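Local coordinates for phosphopantetheine attachment site family protein (Acinetobacter baumannii, PDB 4HKG), which probably serves as a free-standing peptidyl carrier protein, holding intermediates on a phosphopantetheine arm in a nonribosomal peptide synthetase-type pathway of secondary metabolism, at residues S11-T16 and G50-L55. Sequence-based numbering, arbitrary orientation.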
# COMPACT_ATOMS: atom_id res chain seq x y z
N SER A 11 2.27 6.26 3.62
CA SER A 11 2.09 5.13 4.50
C SER A 11 0.68 5.15 5.13
O SER A 11 0.01 4.12 5.20
CB SER A 11 3.18 5.09 5.57
OG SER A 11 3.04 3.94 6.39
N ALA A 12 0.23 6.32 5.57
CA ALA A 12 -1.11 6.43 6.15
C ALA A 12 -2.19 6.10 5.11
O ALA A 12 -3.17 5.41 5.41
CB ALA A 12 -1.32 7.82 6.73
N ILE A 13 -2.02 6.59 3.89
CA ILE A 13 -2.98 6.30 2.82
C ILE A 13 -3.01 4.80 2.50
O ILE A 13 -4.09 4.20 2.43
CB ILE A 13 -2.69 7.17 1.56
CG1 ILE A 13 -3.06 8.62 1.86
CG2 ILE A 13 -3.39 6.61 0.32
CD1 ILE A 13 -2.89 9.57 0.71
N ILE A 14 -1.84 4.20 2.32
CA ILE A 14 -1.77 2.79 1.99
C ILE A 14 -2.35 1.94 3.12
O ILE A 14 -3.10 1.00 2.87
CB ILE A 14 -0.32 2.37 1.66
CG1 ILE A 14 0.15 3.05 0.38
CG2 ILE A 14 -0.23 0.86 1.48
CD1 ILE A 14 1.66 3.01 0.18
N ARG A 15 -2.03 2.28 4.36
CA ARG A 15 -2.57 1.55 5.50
C ARG A 15 -4.10 1.60 5.52
O ARG A 15 -4.76 0.60 5.82
CB ARG A 15 -1.98 2.10 6.80
CG ARG A 15 -2.29 1.32 8.06
CD ARG A 15 -1.62 2.01 9.25
NE ARG A 15 -1.49 1.17 10.43
CZ ARG A 15 -0.79 1.51 11.51
NH1 ARG A 15 -0.15 2.67 11.53
NH2 ARG A 15 -0.72 0.70 12.55
N THR A 16 -4.65 2.76 5.19
CA THR A 16 -6.09 2.92 5.12
C THR A 16 -6.68 2.04 4.03
O THR A 16 -7.69 1.35 4.24
CB THR A 16 -6.46 4.40 4.86
OG1 THR A 16 -5.96 5.21 5.93
CG2 THR A 16 -7.97 4.57 4.76
N GLY A 50 -4.61 -0.34 -7.90
CA GLY A 50 -5.51 0.41 -8.76
C GLY A 50 -6.01 1.69 -8.11
O GLY A 50 -6.11 2.74 -8.75
N ASP A 51 -6.32 1.61 -6.82
CA ASP A 51 -6.74 2.79 -6.07
C ASP A 51 -5.60 3.80 -5.98
O ASP A 51 -5.81 5.01 -6.13
CB ASP A 51 -7.25 2.41 -4.68
CG ASP A 51 -8.66 1.82 -4.71
OD1 ASP A 51 -9.30 1.83 -5.78
OD2 ASP A 51 -9.14 1.37 -3.65
N LEU A 52 -4.38 3.31 -5.77
CA LEU A 52 -3.22 4.20 -5.76
C LEU A 52 -3.01 4.86 -7.12
O LEU A 52 -2.58 6.02 -7.18
CB LEU A 52 -1.97 3.46 -5.30
CG LEU A 52 -1.93 3.12 -3.80
CD1 LEU A 52 -0.78 2.16 -3.51
CD2 LEU A 52 -1.83 4.38 -2.94
N GLU A 53 -3.31 4.16 -8.21
CA GLU A 53 -3.25 4.79 -9.53
C GLU A 53 -4.24 5.96 -9.60
O GLU A 53 -3.90 7.02 -10.11
CB GLU A 53 -3.56 3.80 -10.64
CG GLU A 53 -2.51 2.73 -10.82
CD GLU A 53 -2.81 1.81 -11.98
OE1 GLU A 53 -4.01 1.49 -12.20
OE2 GLU A 53 -1.87 1.41 -12.68
N ASP A 54 -5.44 5.74 -9.08
CA ASP A 54 -6.47 6.78 -9.06
C ASP A 54 -6.00 8.00 -8.27
O ASP A 54 -6.30 9.13 -8.65
CB ASP A 54 -7.77 6.26 -8.44
CG ASP A 54 -8.43 5.17 -9.26
OD1 ASP A 54 -8.15 5.05 -10.47
OD2 ASP A 54 -9.23 4.41 -8.66
N LEU A 55 -5.28 7.77 -7.18
CA LEU A 55 -4.84 8.86 -6.31
C LEU A 55 -3.56 9.56 -6.78
O LEU A 55 -3.39 10.75 -6.52
CB LEU A 55 -4.64 8.36 -4.88
CG LEU A 55 -5.84 7.74 -4.16
CD1 LEU A 55 -5.44 7.21 -2.78
CD2 LEU A 55 -6.99 8.73 -4.03
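Ile13 and Leu55 meet through methyl groups where helix 7-22 packs against helix 42-56, two of the long helices of the carrier-protein helical bundle. The pair is a worked example of helix packing through branched aliphatic side chains in a domain without strands. The helices run roughly antiparallel, their local axes 138° apart in direction and 11.2 Å apart at closest approach, so side chains rather than backbones span the gap. Ile13 uses its CG2 branch: a chi1 of -71° sets CG2 opposite the backbone N and beside the carbonyl carbon, and from there it reaches Leu55 CD1, 3.8 Å away, the two side chains meeting at a slant. One helical turn before Leu55, Leu52 points its CB along the interface, yet its forked end bends in to the neighbouring helix. There it crosses the Ile14 side chain at nearly a right angle, and the fork straddles a single methylene: Leu52 CD1 and CD2 each lie 4.1 Å from Ile14 CG1. Leu52 CD2 also approaches Ile13 CG2 at 4.2 Å, linking the two pairs into one apolar patch. Burial is graded across it, Ile14 and Leu52 lying inside while Leu55 sits at the exposed border. Leu17, further along helix 7-22, also touches Leu52 and prolongs the same interface, whereas Ile14 packs on Ile71 and Leu78 and so joins the patch to helix 71-82. On helix 7-22 itself, Thr16 OG1 donates to Ala12 O at 2.8 Å, and the Thr16 backbone N reaches that same oxygen from the opposite face of the carbonyl plane.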